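Local atomic coordinates of transaminase (Bacillus megaterium, PDB entry 5G0A), a protein that catalyses pyridoxal-5'-phosphate-dependent transfer of amino groups and, as an S-selective omega-transaminase, probably acts on chiral amines and carbonyl compounds. Residues Gln12-Asp17 with Tyr31-Ile36; His375-Asn380 with Tyr467-Glu472. One frame throughout, in Å; residues are numbered along the deposited sequence.

Interaction 1 (Gln12-Asp17 with Tyr31-Ile36); sequences QVKEWD and YQPVPI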
loop_
_atom_site.group_PDB
_atom_site.type_symbol
_atom_site.label_atom_id
_atom_site.label_comp_id
_atom_site.label_asym_id
_atom_site.label_seq_id
_atom_site.Cartn_x
_atom_site.Cartn_y
_atom_site.Cartn_z
ATOM N N GLN B 12 -16.280 -40.732 -17.324
ATOM C CA GLN B 12 -15.849 -40.599 -15.925
ATOM C C GLN B 12 -14.896 -39.410 -15.767
ATOM O O GLN B 12 -14.995 -38.663 -14.776
ATOM C CB GLN B 12 -15.159 -41.867 -15.430
ATOM C CG GLN B 12 -14.937 -41.909 -13.932
ATOM C CD GLN B 12 -14.435 -43.252 -13.435
ATOM O OE1 GLN B 12 -13.447 -43.788 -13.939
ATOM N NE2 GLN B 12 -15.099 -43.788 -12.420
ATOM N N VAL B 13 -13.982 -39.273 -16.726
ATOM C CA VAL B 13 -13.042 -38.126 -16.778
ATOM C C VAL B 13 -13.838 -36.814 -16.763
ATOM O O VAL B 13 -13.554 -35.914 -15.984
ATOM C CB VAL B 13 -12.109 -38.187 -18.022
ATOM C CG1 VAL B 13 -11.387 -36.858 -18.270
ATOM C CG2 VAL B 13 -11.113 -39.344 -17.939
ATOM N N LYS B 14 -14.879 -36.733 -17.589
ATOM C CA LYS B 14 -15.694 -35.533 -17.647
ATOM C C LYS B 14 -16.418 -35.260 -16.315
ATOM O O LYS B 14 -16.527 -34.111 -15.877
ATOM C CB LYS B 14 -16.676 -35.618 -18.841
ATOM C CG LYS B 14 -15.993 -35.366 -20.183
ATOM C CD LYS B 14 -16.782 -35.863 -21.396
ATOM C CE LYS B 14 -18.070 -35.119 -21.642
ATOM N NZ LYS B 14 -18.754 -35.719 -22.839
ATOM N N GLU B 15 -16.894 -36.324 -15.672
ATOM C CA GLU B 15 -17.575 -36.226 -14.390
ATOM C C GLU B 15 -16.613 -35.696 -13.329
ATOM O O GLU B 15 -16.954 -34.769 -12.582
ATOM C CB GLU B 15 -18.137 -37.597 -13.980
ATOM C CG GLU B 15 -18.748 -37.660 -12.588
ATOM C CD GLU B 15 -19.171 -39.072 -12.219
ATOM O OE1 GLU B 15 -20.128 -39.584 -12.846
ATOM O OE2 GLU B 15 -18.536 -39.680 -11.324
ATOM N N TRP B 16 -15.411 -36.264 -13.306
ATOM C CA TRP B 16 -14.367 -35.823 -12.367
ATOM C C TRP B 16 -13.969 -34.371 -12.607
ATOM O O TRP B 16 -13.751 -33.599 -11.645
ATOM C CB TRP B 16 -13.110 -36.705 -12.481
ATOM C CG TRP B 16 -13.235 -38.122 -11.963
ATOM C CD1 TRP B 16 -14.177 -38.619 -11.096
ATOM C CD2 TRP B 16 -12.352 -39.204 -12.258
ATOM N NE1 TRP B 16 -13.933 -39.959 -10.852
ATOM C CE2 TRP B 16 -12.825 -40.341 -11.555
ATOM C CE3 TRP B 16 -11.221 -39.336 -13.071
ATOM C CZ2 TRP B 16 -12.186 -41.590 -11.626
ATOM C CZ3 TRP B 16 -10.586 -40.588 -13.145
ATOM C CH2 TRP B 16 -11.078 -41.694 -12.420
ATOM N N ASP B 17 -13.836 -34.023 -13.881
ATOM C CA ASP B 17 -13.473 -32.666 -14.291
ATOM C C ASP B 17 -14.550 -31.687 -13.813
ATOM O O ASP B 17 -14.243 -30.649 -13.235
ATOM C CB ASP B 17 -13.273 -32.632 -15.807
ATOM C CG ASP B 17 -12.866 -31.267 -16.331
ATOM O OD1 ASP B 17 -13.755 -30.412 -16.485
ATOM O OD2 ASP B 17 -11.670 -31.059 -16.619
ATOM N N TYR B 31 -20.816 -24.583 -17.748
ATOM C CA TYR B 31 -19.640 -25.311 -18.189
ATOM C C TYR B 31 -19.936 -26.658 -18.832
ATOM O O TYR B 31 -20.665 -27.466 -18.273
ATOM C CB TYR B 31 -18.730 -25.573 -16.992
ATOM C CG TYR B 31 -17.467 -26.365 -17.293
ATOM C CD1 TYR B 31 -16.462 -25.829 -18.099
ATOM C CD2 TYR B 31 -17.253 -27.613 -16.710
ATOM C CE1 TYR B 31 -15.288 -26.521 -18.336
ATOM C CE2 TYR B 31 -16.080 -28.318 -16.948
ATOM C CZ TYR B 31 -15.099 -27.757 -17.760
ATOM O OH TYR B 31 -13.924 -28.447 -17.993
ATOM N N GLN B 32 -19.307 -26.894 -19.981
ATOM C CA GLN B 32 -19.261 -28.222 -20.587
ATOM C C GLN B 32 -17.796 -28.561 -20.856
ATOM O O GLN B 32 -17.126 -27.818 -21.567
ATOM C CB GLN B 32 -20.047 -28.246 -21.896
ATOM C CG GLN B 32 -21.531 -27.932 -21.747
ATOM C CD GLN B 32 -22.199 -27.576 -23.065
ATOM O OE1 GLN B 32 -23.216 -28.161 -23.429
ATOM N NE2 GLN B 32 -21.634 -26.610 -23.781
ATOM N N PRO B 33 -17.300 -29.665 -20.276
ATOM C CA PRO B 33 -15.883 -30.030 -20.493
ATOM C C PRO B 33 -15.606 -30.401 -21.943
ATOM O O PRO B 33 -16.488 -30.931 -22.636
ATOM C CB PRO B 33 -15.641 -31.218 -19.549
ATOM C CG PRO B 33 -16.992 -31.663 -19.071
ATOM C CD PRO B 33 -18.027 -30.639 -19.436
ATOM N N VAL B 34 -14.399 -30.088 -22.403
ATOM C CA VAL B 34 -13.985 -30.373 -23.770
ATOM C C VAL B 34 -12.735 -31.247 -23.667
ATOM O O VAL B 34 -11.617 -30.731 -23.566
ATOM C CB VAL B 34 -13.725 -29.076 -24.592
ATOM C CG1 VAL B 34 -13.206 -29.396 -25.986
ATOM C CG2 VAL B 34 -15.000 -28.232 -24.703
ATOM N N PRO B 35 -12.923 -32.584 -23.695
ATOM C CA PRO B 35 -11.760 -33.454 -23.556
ATOM C C PRO B 35 -10.866 -33.496 -24.795
ATOM O O PRO B 35 -11.337 -33.601 -25.934
ATOM C CB PRO B 35 -12.372 -34.821 -23.244
ATOM C CG PRO B 35 -13.719 -34.786 -23.884
ATOM C CD PRO B 35 -14.187 -33.354 -23.753
ATOM N N ILE B 36 -9.569 -33.368 -24.553
ATOM C CA ILE B 36 -8.561 -33.540 -25.592
ATOM C C ILE B 36 -7.671 -34.717 -25.228
ATOM O O ILE B 36 -6.973 -34.697 -24.202
ATOM C CB ILE B 36 -7.725 -32.255 -25.788
ATOM C CG1 ILE B 36 -8.646 -31.069 -26.125
ATOM C CG2 ILE B 36 -6.628 -32.474 -26.831
ATOM C CD1 ILE B 36 -9.458 -31.241 -27.422
HETATM O O HOH W 1 -10.763 -28.681 -17.624
#
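Tyr31 and Asp17 form the polar part of this contact: the phenol donates a hydrogen bond from OH to Asp17 OD1, unusually close at 2.5 Å. OD1 lies at the edge of the tyrosine ring and in its plane, and the carboxylate is turned only 18° from that plane. The two flat groups are therefore nearly coplanar, although the side chains as a whole cross at about a right angle. In Asp17, chi1 of -179° puts CG anti to the backbone N, and OD1 beyond it meets the phenol. A water adds a second link, lying 2.7 Å from Asp17 OD2 and 3.2 Å from Tyr31 OH. Arg23, which makes a cation-pi contact with the Tyr31 ring, also bonds the backbone carbonyl O of Asp17.

The nonpolar part is made by prolines against the aliphatic stem of a lysine. Lys14 and Pro33 have the closest CA atoms of the two segments, 6.2 Å apart, and Pro33 CG lies 4.0 Å from Lys14 CB. Pro35 CG meets the next part of the stem, 4.1 Å from Lys14 CD. The lysine chain then bends at chi3 (67°), and its ammonium group forms a salt bridge with Glu11. Pro33 joins the two parts of the contact, since its CB lies 3.7 Å from Asp17 OD1.

This N-terminal helix and the loop after it lie at a subunit interface of a class-III aminotransferase: Val13 packs on Thr91 and Asp17 on Ala90 of the second subunit, and Ile36 O, just before strand 38-40, accepts a hydrogen bond from Tyr82 of that subunit. Within the chain, loop 31-36 lies along helix 10-20, where Pro33 also touches Arg18 and Pro35 touches Trp10, and leads into strand 38-40.

Interaction 2 (His375-Asn380 with Tyr467-Glu472); sequences HKSIGN and YLESGE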
loop_
_atom_site.group_PDB
_atom_site.type_symbol
_atom_site.label_atom_id
_atom_site.label_comp_id
_atom_site.label_asym_id
_atom_site.label_seq_id
_atom_site.Cartn_x
_atom_site.Cartn_y
_atom_site.Cartn_z
ATOM N N HIS B 375 -14.823 -8.674 -47.186
ATOM C CA HIS B 375 -15.563 -8.538 -45.932
ATOM C C HIS B 375 -15.394 -7.182 -45.266
ATOM O O HIS B 375 -14.350 -6.901 -44.677
ATOM C CB HIS B 375 -15.132 -9.618 -44.930
ATOM C CG HIS B 375 -15.528 -11.001 -45.322
ATOM N ND1 HIS B 375 -16.833 -11.439 -45.271
ATOM C CD2 HIS B 375 -14.792 -12.051 -45.753
ATOM C CE1 HIS B 375 -16.884 -12.699 -45.659
ATOM N NE2 HIS B 375 -15.660 -13.094 -45.962
ATOM N N LYS B 376 -16.449 -6.371 -45.313
ATOM C CA LYS B 376 -16.417 -5.015 -44.763
ATOM C C LYS B 376 -16.445 -5.009 -43.229
ATOM O O LYS B 376 -16.237 -3.965 -42.606
ATOM C CB LYS B 376 -17.544 -4.162 -45.366
ATOM C CG LYS B 376 -17.439 -4.041 -46.885
ATOM C CD LYS B 376 -18.525 -3.176 -47.506
ATOM C CE LYS B 376 -18.351 -3.150 -49.019
ATOM N NZ LYS B 376 -19.220 -2.153 -49.708
ATOM N N SER B 377 -16.684 -6.180 -42.634
ATOM C CA SER B 377 -16.580 -6.364 -41.182
ATOM C C SER B 377 -15.126 -6.351 -40.697
ATOM O O SER B 377 -14.874 -6.236 -39.493
ATOM C CB SER B 377 -17.256 -7.666 -40.742
ATOM O OG SER B 377 -16.585 -8.794 -41.287
ATOM N N ILE B 378 -14.181 -6.487 -41.624
ATOM C CA ILE B 378 -12.765 -6.278 -41.305
ATOM C C ILE B 378 -12.444 -4.798 -41.499
ATOM O O ILE B 378 -12.382 -4.316 -42.633
ATOM C CB ILE B 378 -11.817 -7.166 -42.155
ATOM C CG1 ILE B 378 -12.105 -8.655 -41.907
ATOM C CG2 ILE B 378 -10.356 -6.854 -41.841
ATOM C CD1 ILE B 378 -11.500 -9.593 -42.935
ATOM N N GLY B 379 -12.258 -4.084 -40.391
ATOM C CA GLY B 379 -11.876 -2.668 -40.432
ATOM C C GLY B 379 -10.406 -2.484 -40.740
ATOM O O GLY B 379 -10.023 -1.615 -41.536
ATOM N N ASN B 380 -9.582 -3.310 -40.105
ATOM C CA ASN B 380 -8.134 -3.330 -40.313
ATOM C C ASN B 380 -7.539 -4.648 -39.810
ATOM O O ASN B 380 -8.213 -5.419 -39.131
ATOM C CB ASN B 380 -7.452 -2.149 -39.614
ATOM C CG ASN B 380 -6.030 -1.932 -40.104
ATOM O OD1 ASN B 380 -5.743 -2.102 -41.287
ATOM N ND2 ASN B 380 -5.131 -1.573 -39.195
ATOM N N TYR B 467 -21.492 -14.836 -42.009
ATOM C CA TYR B 467 -22.574 -14.916 -41.039
ATOM C C TYR B 467 -22.642 -13.671 -40.153
ATOM O O TYR B 467 -23.729 -13.220 -39.802
ATOM C CB TYR B 467 -22.421 -16.182 -40.186
ATOM C CG TYR B 467 -23.442 -16.334 -39.075
ATOM C CD1 TYR B 467 -24.677 -16.947 -39.311
ATOM C CD2 TYR B 467 -23.169 -15.874 -37.786
ATOM C CE1 TYR B 467 -25.612 -17.090 -38.292
ATOM C CE2 TYR B 467 -24.095 -16.011 -36.761
ATOM C CZ TYR B 467 -25.314 -16.617 -37.017
ATOM O OH TYR B 467 -26.234 -16.753 -35.996
ATOM N N LEU B 468 -21.482 -13.128 -39.787
ATOM C CA LEU B 468 -21.433 -11.911 -38.980
ATOM C C LEU B 468 -22.106 -10.717 -39.672
ATOM O O LEU B 468 -22.834 -9.962 -39.030
ATOM C CB LEU B 468 -19.993 -11.551 -38.609
ATOM C CG LEU B 468 -19.850 -10.422 -37.582
ATOM C CD1 LEU B 468 -20.010 -10.944 -36.157
ATOM C CD2 LEU B 468 -18.506 -9.731 -37.749
ATOM N N GLU B 469 -21.860 -10.562 -40.971
ATOM C CA GLU B 469 -22.388 -9.418 -41.727
ATOM C C GLU B 469 -23.712 -9.725 -42.433
ATOM O O GLU B 469 -24.239 -8.902 -43.191
ATOM C CB GLU B 469 -21.337 -8.854 -42.696
ATOM C CG GLU B 469 -20.816 -9.825 -43.744
ATOM C CD GLU B 469 -19.429 -9.462 -44.244
ATOM O OE1 GLU B 469 -18.728 -8.670 -43.574
ATOM O OE2 GLU B 469 -19.034 -9.973 -45.313
ATOM N N SER B 470 -24.233 -10.922 -42.176
ATOM C CA SER B 470 -25.593 -11.277 -42.542
ATOM C C SER B 470 -26.422 -11.203 -41.266
ATOM O O SER B 470 -26.404 -12.131 -40.451
ATOM C CB SER B 470 -25.640 -12.679 -43.156
ATOM O OG SER B 470 -24.807 -12.752 -44.301
ATOM N N GLY B 471 -27.128 -10.085 -41.098
ATOM C CA GLY B 471 -27.853 -9.763 -39.864
ATOM C C GLY B 471 -28.804 -10.833 -39.359
ATOM O O GLY B 471 -30.018 -10.744 -39.562
ATOM N N GLU B 472 -28.242 -11.838 -38.689
ATOM C CA GLU B 472 -29.011 -12.960 -38.152
ATOM C C GLU B 472 -28.692 -13.241 -36.683
ATOM O O GLU B 472 -29.510 -13.822 -35.971
ATOM C CB GLU B 472 -28.774 -14.225 -38.985
ATOM C CG GLU B 472 -29.494 -14.248 -40.327
ATOM C CD GLU B 472 -29.286 -15.549 -41.086
ATOM O OE1 GLU B 472 -29.280 -16.623 -40.450
ATOM O OE2 GLU B 472 -29.130 -15.497 -42.326
#
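Glu469, next after Leu468 at the close of helix 451-468, meets His375 and Ser377, which belong to a type I beta turn running from His375 to Ile378 between helix 353-374 and strand 378-384. Ile378 N closes that turn on His375 O at 3.1 Å. The tight part of the contact is the glutamate's carboxylate, held by both residues. His375 ND1 donates to Glu469 OE2 at 2.6 Å with an N-H...O angle of 152°, a His-carboxylate hydrogen bond that approaches OE2 from above the carboxylate plane (49° out of it). The other oxygen, OE1, accepts from Ser377 OG at 3.1 Å and, weakly, from Ser377 N at 3.4 Å. Glu469 CG sits between its own backbone N and carbonyl carbon (chi1 60°), and the chain, extended beyond CG, spans the distance to the turn.

On its far side, the imidazole is hydrogen-bonded through NE2 to Asp462, so a carboxylate stands at each ring nitrogen and would probably stabilise a doubly protonated ring. An alanine at Glu469, lacking the carboxylate, would probably leave His375 ND1 and Ser377 OG without their acceptor and the ring with Asp462 as its one carboxylate partner among those described.

The loose side is nearby: the exposed Lys376 meets the glutamate through its backbone N, near OE1, and its extended side chain runs out from the contact, while Gly471 and Glu472 run on, exposed, without touching the turn. Back at the buried side, Leu468 CD2 lies against Ser377 CB at 3.8 Å.

How the interactions relate
From the N terminus, helix 10-20 comes first, and interaction 1 closes a short loop when the chain returns along that helix just before strand 38-40. The chain then builds the seven-stranded sheet and its surrounding helices before interaction 2 opens at His375. That contact closes a much longer excursion, 86 residues through the three-stranded sheet and the last helices, joining the start of strand 378-384 to the end of helix 451-468. The two loops follow one another in series, neither enclosing nor crossing the other. Their centres are 34 Å apart and their nearest atoms about 16 Å: interaction 1 borders the second subunit, whereas interaction 2 is internal to its chain.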